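Local coordinates for protein Udp-n-acetylglucosamine pyrophosphorylase (Trypanosoma brucei, PDB 4BQH) that probably catalyses the formation of UDP-N-acetylglucosamine and diphosphate from UTP and N-acetylglucosamine 1-phosphate, a step of nucleotide-sugar biosynthesis, at residues A[282-296]-A[424-438]. Numbering follows the deposited sequence.
Sequences DNLLANVADPVFIGY and RIMQVDRDDEFGPVK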
loop_
_atom_site.group_PDB
_atom_site.type_symbol
_atom_site.label_atom_id
_atom_site.label_comp_id
_atom_site.label_asym_id
_atom_site.label_seq_id
_atom_site.Cartn_x
_atom_site.Cartn_y
_atom_site.Cartn_z
ATOM N N ASP A 282 -3.601 6.083 -0.238
ATOM C CA ASP A 282 -3.629 7.321 0.589
ATOM C C ASP A 282 -2.286 8.025 0.811
ATOM O O ASP A 282 -2.247 9.148 1.325
ATOM C CB ASP A 282 -4.349 7.081 1.939
ATOM C CG ASP A 282 -3.517 6.302 2.964
ATOM O OD1 ASP A 282 -2.303 6.023 2.771
ATOM O OD2 ASP A 282 -4.102 5.944 4.027
ATOM N N ASN A 283 -1.191 7.379 0.424
ATOM C CA ASN A 283 0.122 7.910 0.742
ATOM C C ASN A 283 0.608 8.805 -0.376
ATOM O O ASN A 283 1.080 8.319 -1.410
ATOM C CB ASN A 283 1.111 6.774 0.971
ATOM C CG ASN A 283 2.462 7.273 1.417
ATOM O OD1 ASN A 283 2.655 8.475 1.617
ATOM N ND2 ASN A 283 3.410 6.369 1.556
ATOM N N LEU A 284 0.491 10.118 -0.181
ATOM C CA LEU A 284 0.890 11.047 -1.230
ATOM C C LEU A 284 2.377 10.945 -1.548
ATOM O O LEU A 284 2.794 11.249 -2.679
ATOM C CB LEU A 284 0.582 12.490 -0.812
ATOM C CG LEU A 284 0.816 13.572 -1.881
ATOM C CD1 LEU A 284 -0.109 13.408 -3.088
ATOM C CD2 LEU A 284 0.627 14.968 -1.270
ATOM N N LEU A 285 3.178 10.557 -0.552
ATOM C CA LEU A 285 4.625 10.510 -0.721
ATOM C C LEU A 285 5.167 9.121 -1.125
ATOM O O LEU A 285 6.373 8.888 -1.048
ATOM C CB LEU A 285 5.319 10.967 0.554
ATOM C CG LEU A 285 5.459 12.472 0.842
ATOM C CD1 LEU A 285 4.256 13.335 0.479
ATOM C CD2 LEU A 285 5.799 12.577 2.322
ATOM N N ALA A 286 4.290 8.247 -1.592
ATOM C CA ALA A 286 4.654 6.846 -1.814
ATOM C C ALA A 286 5.790 6.740 -2.829
ATOM O O ALA A 286 5.739 7.358 -3.904
ATOM C CB ALA A 286 3.453 6.056 -2.293
ATOM N N ASN A 287 6.841 6.013 -2.445
ATOM C CA ASN A 287 7.970 5.831 -3.320
ATOM C C ASN A 287 7.664 4.585 -4.156
ATOM O O ASN A 287 8.042 3.455 -3.819
ATOM C CB ASN A 287 9.250 5.711 -2.506
ATOM C CG ASN A 287 10.491 5.777 -3.361
ATOM O OD1 ASN A 287 10.410 5.739 -4.586
ATOM N ND2 ASN A 287 11.638 5.878 -2.725
ATOM N N VAL A 288 6.948 4.822 -5.252
ATOM C CA VAL A 288 6.354 3.762 -6.078
ATOM C C VAL A 288 7.413 3.119 -6.983
ATOM O O VAL A 288 8.140 3.822 -7.692
ATOM C CB VAL A 288 5.203 4.335 -6.932
ATOM C CG1 VAL A 288 4.622 3.273 -7.850
ATOM C CG2 VAL A 288 4.131 4.915 -6.027
ATOM N N ALA A 289 7.470 1.781 -6.970
ATOM C CA ALA A 289 8.529 1.024 -7.662
ATOM C C ALA A 289 9.924 1.514 -7.251
ATOM O O ALA A 289 10.763 1.847 -8.081
ATOM C CB ALA A 289 8.328 1.050 -9.182
ATOM N N ASP A 290 10.153 1.592 -5.943
ATOM C CA ASP A 290 11.396 2.130 -5.396
ATOM C C ASP A 290 12.542 1.166 -5.710
ATOM O O ASP A 290 12.561 0.068 -5.164
ATOM C CB ASP A 290 11.227 2.245 -3.868
ATOM C CG ASP A 290 12.466 2.705 -3.153
ATOM O OD1 ASP A 290 13.527 2.907 -3.763
ATOM O OD2 ASP A 290 12.367 2.891 -1.912
ATOM N N PRO A 291 13.495 1.571 -6.584
ATOM C CA PRO A 291 14.574 0.661 -6.969
ATOM C C PRO A 291 15.545 0.337 -5.821
ATOM O O PRO A 291 16.170 -0.724 -5.846
ATOM C CB PRO A 291 15.289 1.426 -8.098
ATOM C CG PRO A 291 15.086 2.883 -7.719
ATOM C CD PRO A 291 13.652 2.900 -7.223
ATOM N N VAL A 292 15.665 1.201 -4.817
ATOM C CA VAL A 292 16.526 0.862 -3.647
ATOM C C VAL A 292 15.868 -0.244 -2.801
ATOM O O VAL A 292 16.536 -1.182 -2.360
ATOM C CB VAL A 292 16.841 2.101 -2.792
ATOM C CG1 VAL A 292 17.634 1.753 -1.529
ATOM C CG2 VAL A 292 17.585 3.132 -3.642
ATOM N N PHE A 293 14.564 -0.121 -2.587
ATOM C CA PHE A 293 13.754 -1.112 -1.850
ATOM C C PHE A 293 13.862 -2.464 -2.574
ATOM O O PHE A 293 14.143 -3.489 -1.965
ATOM C CB PHE A 293 12.310 -0.586 -1.919
ATOM C CG PHE A 293 11.331 -1.180 -0.929
ATOM C CD1 PHE A 293 11.724 -1.816 0.240
ATOM C CD2 PHE A 293 9.978 -0.990 -1.158
ATOM C CE1 PHE A 293 10.761 -2.284 1.155
ATOM C CE2 PHE A 293 9.009 -1.452 -0.252
ATOM C CZ PHE A 293 9.417 -2.100 0.900
ATOM N N ILE A 294 13.675 -2.441 -3.890
ATOM C CA ILE A 294 13.779 -3.649 -4.731
ATOM C C ILE A 294 15.190 -4.251 -4.726
ATOM O O ILE A 294 15.347 -5.469 -4.573
ATOM C CB ILE A 294 13.307 -3.346 -6.165
ATOM C CG1 ILE A 294 11.805 -2.972 -6.150
ATOM C CG2 ILE A 294 13.578 -4.528 -7.113
ATOM C CD1 ILE A 294 11.391 -2.217 -7.425
ATOM N N GLY A 295 16.189 -3.402 -4.900
ATOM C CA GLY A 295 17.594 -3.851 -4.903
ATOM C C GLY A 295 17.987 -4.464 -3.565
ATOM O O GLY A 295 18.651 -5.511 -3.509
ATOM N N TYR A 296 17.531 -3.841 -2.481
ATOM C CA TYR A 296 17.769 -4.381 -1.137
ATOM C C TYR A 296 17.144 -5.770 -0.991
ATOM O O TYR A 296 17.783 -6.698 -0.469
ATOM C CB TYR A 296 17.178 -3.420 -0.096
ATOM C CG TYR A 296 17.414 -3.779 1.353
ATOM C CD1 TYR A 296 18.707 -4.016 1.866
ATOM C CD2 TYR A 296 16.341 -3.795 2.236
ATOM C CE1 TYR A 296 18.887 -4.309 3.229
ATOM C CE2 TYR A 296 16.505 -4.095 3.586
ATOM C CZ TYR A 296 17.762 -4.351 4.073
ATOM O OH TYR A 296 17.842 -4.617 5.422
ATOM N N ARG A 424 13.516 -8.623 6.162
ATOM C CA ARG A 424 14.374 -7.453 6.356
ATOM C C ARG A 424 13.554 -6.191 6.622
ATOM O O ARG A 424 12.412 -6.047 6.162
ATOM C CB ARG A 424 15.262 -7.222 5.134
ATOM C CG ARG A 424 16.242 -8.363 4.801
ATOM C CD ARG A 424 17.359 -8.355 5.832
ATOM N NE ARG A 424 18.357 -9.410 5.583
ATOM C CZ ARG A 424 18.334 -10.627 6.114
ATOM N NH1 ARG A 424 17.338 -11.010 6.922
ATOM N NH2 ARG A 424 19.317 -11.485 5.813
ATOM N N ILE A 425 14.165 -5.288 7.376
ATOM C CA ILE A 425 13.602 -3.962 7.659
ATOM C C ILE A 425 14.451 -2.928 6.936
ATOM O O ILE A 425 15.701 -2.999 6.970
ATOM C CB ILE A 425 13.688 -3.666 9.163
ATOM C CG1 ILE A 425 12.649 -4.525 9.910
ATOM C CG2 ILE A 425 13.474 -2.160 9.429
ATOM C CD1 ILE A 425 12.831 -4.570 11.423
ATOM N N MET A 426 13.787 -1.956 6.304
ATOM C CA MET A 426 14.472 -0.786 5.741
ATOM C C MET A 426 13.881 0.452 6.438
ATOM O O MET A 426 12.720 0.773 6.245
ATOM C CB MET A 426 14.302 -0.722 4.215
ATOM C CG MET A 426 15.116 0.396 3.558
ATOM S SD MET A 426 15.117 0.195 1.752
ATOM C CE MET A 426 13.543 0.787 1.348
ATOM N N GLN A 427 14.680 1.081 7.292
ATOM C CA GLN A 427 14.230 2.251 8.053
ATOM C C GLN A 427 14.459 3.478 7.163
ATOM O O GLN A 427 15.583 3.745 6.780
ATOM C CB GLN A 427 15.000 2.367 9.372
ATOM C CG GLN A 427 14.581 3.558 10.254
ATOM C CD GLN A 427 13.624 3.177 11.380
ATOM O OE1 GLN A 427 12.588 2.542 11.152
ATOM N NE2 GLN A 427 13.969 3.577 12.606
ATOM N N VAL A 428 13.384 4.197 6.852
ATOM C CA VAL A 428 13.417 5.300 5.888
ATOM C C VAL A 428 13.007 6.621 6.555
ATOM O O VAL A 428 12.497 6.638 7.669
ATOM C CB VAL A 428 12.532 5.034 4.633
ATOM C CG1 VAL A 428 13.011 3.804 3.875
ATOM C CG2 VAL A 428 11.042 4.901 4.997
ATOM N N ASP A 429 13.236 7.705 5.819
ATOM C CA ASP A 429 12.963 9.061 6.227
ATOM C C ASP A 429 11.464 9.360 6.057
ATOM O O ASP A 429 10.986 9.474 4.933
ATOM C CB ASP A 429 13.823 9.955 5.306
ATOM C CG ASP A 429 14.027 11.347 5.838
ATOM O OD1 ASP A 429 13.046 11.940 6.352
ATOM O OD2 ASP A 429 15.189 11.854 5.689
ATOM N N ARG A 430 10.738 9.531 7.162
ATOM C CA ARG A 430 9.277 9.651 7.122
ATOM C C ARG A 430 8.843 10.784 6.200
ATOM O O ARG A 430 7.922 10.650 5.409
ATOM C CB ARG A 430 8.698 9.878 8.530
ATOM C CG ARG A 430 7.170 9.967 8.548
ATOM C CD ARG A 430 6.652 10.418 9.912
ATOM N NE ARG A 430 7.026 9.484 10.973
ATOM C CZ ARG A 430 6.160 8.859 11.783
ATOM N NH1 ARG A 430 4.847 9.032 11.652
ATOM N NH2 ARG A 430 6.621 8.044 12.728
ATOM N N ASP A 431 9.542 11.902 6.312
ATOM C CA ASP A 431 9.131 13.078 5.577
ATOM C C ASP A 431 9.388 12.969 4.074
ATOM O O ASP A 431 8.901 13.809 3.321
ATOM C CB ASP A 431 9.756 14.324 6.197
ATOM C CG ASP A 431 9.118 14.689 7.539
ATOM O OD1 ASP A 431 8.328 13.910 8.107
ATOM O OD2 ASP A 431 9.399 15.784 8.029
ATOM N N ASP A 432 10.111 11.932 3.644
ATOM C CA ASP A 432 10.330 11.667 2.227
ATOM C C ASP A 432 9.395 10.565 1.698
ATOM O O ASP A 432 9.257 10.395 0.480
ATOM C CB ASP A 432 11.793 11.235 1.972
ATOM C CG ASP A 432 12.795 12.371 2.159
ATOM O OD1 ASP A 432 12.408 13.565 2.045
ATOM O OD2 ASP A 432 13.988 12.058 2.390
ATOM N N GLU A 433 8.756 9.825 2.606
ATOM C CA GLU A 433 8.209 8.526 2.261
ATOM C C GLU A 433 6.774 8.284 2.727
ATOM O O GLU A 433 6.138 7.371 2.249
ATOM C CB GLU A 433 9.112 7.427 2.847
ATOM C CG GLU A 433 10.518 7.352 2.256
ATOM C CD GLU A 433 10.644 6.326 1.136
ATOM O OE1 GLU A 433 9.808 5.425 1.055
ATOM O OE2 GLU A 433 11.605 6.415 0.348
ATOM N N PHE A 434 6.261 9.098 3.650
ATOM C CA PHE A 434 4.993 8.764 4.287
ATOM C C PHE A 434 4.189 10.022 4.619
ATOM O O PHE A 434 4.507 10.705 5.587
ATOM C CB PHE A 434 5.294 7.944 5.564
ATOM C CG PHE A 434 4.066 7.492 6.333
ATOM C CD1 PHE A 434 3.177 6.573 5.787
ATOM C CD2 PHE A 434 3.822 7.989 7.614
ATOM C CE1 PHE A 434 2.042 6.183 6.499
ATOM C CE2 PHE A 434 2.717 7.576 8.354
ATOM C CZ PHE A 434 1.830 6.660 7.800
ATOM N N GLY A 435 3.139 10.268 3.825
ATOM C CA GLY A 435 2.227 11.434 3.953
ATOM C C GLY A 435 0.816 10.942 3.661
ATOM O O GLY A 435 0.277 11.159 2.560
ATOM N N PRO A 436 0.218 10.239 4.627
ATOM C CA PRO A 436 -1.097 9.641 4.431
ATOM C C PRO A 436 -2.190 10.704 4.440
ATOM O O PRO A 436 -2.213 11.579 5.307
ATOM C CB PRO A 436 -1.231 8.675 5.623
ATOM C CG PRO A 436 -0.363 9.255 6.664
ATOM C CD PRO A 436 0.761 9.981 5.972
ATOM N N VAL A 437 -3.059 10.643 3.446
ATOM C CA VAL A 437 -4.173 11.571 3.328
ATOM C C VAL A 437 -5.423 10.848 3.825
ATOM O O VAL A 437 -6.000 10.026 3.115
ATOM C CB VAL A 437 -4.357 12.045 1.879
ATOM C CG1 VAL A 437 -5.472 13.074 1.825
ATOM C CG2 VAL A 437 -3.038 12.636 1.336
ATOM N N LYS A 438 -5.810 11.153 5.065
ATOM C CA LYS A 438 -6.818 10.370 5.765
ATOM C C LYS A 438 -7.929 11.211 6.375
ATOM O O LYS A 438 -9.064 10.751 6.460
ATOM C CB LYS A 438 -6.175 9.541 6.878
ATOM C CG LYS A 438 -5.151 8.506 6.427
ATOM C CD LYS A 438 -4.474 7.844 7.623
ATOM C CE LYS A 438 -5.446 7.000 8.441
ATOM N NZ LYS A 438 -5.191 5.548 8.262
HETATM O O HOH W 1 7.204 5.515 0.408
HETATM O O HOH W 2 13.986 4.117 -0.303
#
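Met426 reaches from strand 424-427 to helix 291-296, and its unbranched, flexible chain suits a place against two rings. Extended through chi2, it bends only at the thioether (chi3 77°), which brings CE to 3.4 Å from CD1 of Phe293, while SD makes oblique Met-aromatic contacts with the rings of Phe293 and Tyr296. The Tyr296 side chain runs counter to that of Met426 and lies across that of Arg424, whose CB touches its ring end; Arg424 is salt-bridged to Glu300. This is helix-on-sheet packing in a GT-A-type nucleotidyltransferase fold: the strand pairs in parallel with strand 304-309. At the helix start Asp290 is the N-cap, OD1 accepting from Val292 N (2.9 Å), and Lys307 salt-bridges both Asp290 OD2 and Glu433 OE1, probably easing the closeness of the carboxylates. Asn287 ND2 donates to the syn side of Glu433 OE2 (3.1 Å), Asn287 OD1 accepts from Arg158, and a water joins Asn287 N to Glu433 O and OE1. An amide that both gives and accepts suits Asn283: ND2 donates almost straight to Glu433 O (3.0 Å), whereas OD1 takes Gly435 N (2.9 Å) and, from the opposite face in an Asx turn, Leu285 N. Gly435, whose lack of a side chain suits the close quarters beside Leu285 CD1, accepts from Leu284 N through O, and Val437 N bonds to Asp282 O (2.7 Å).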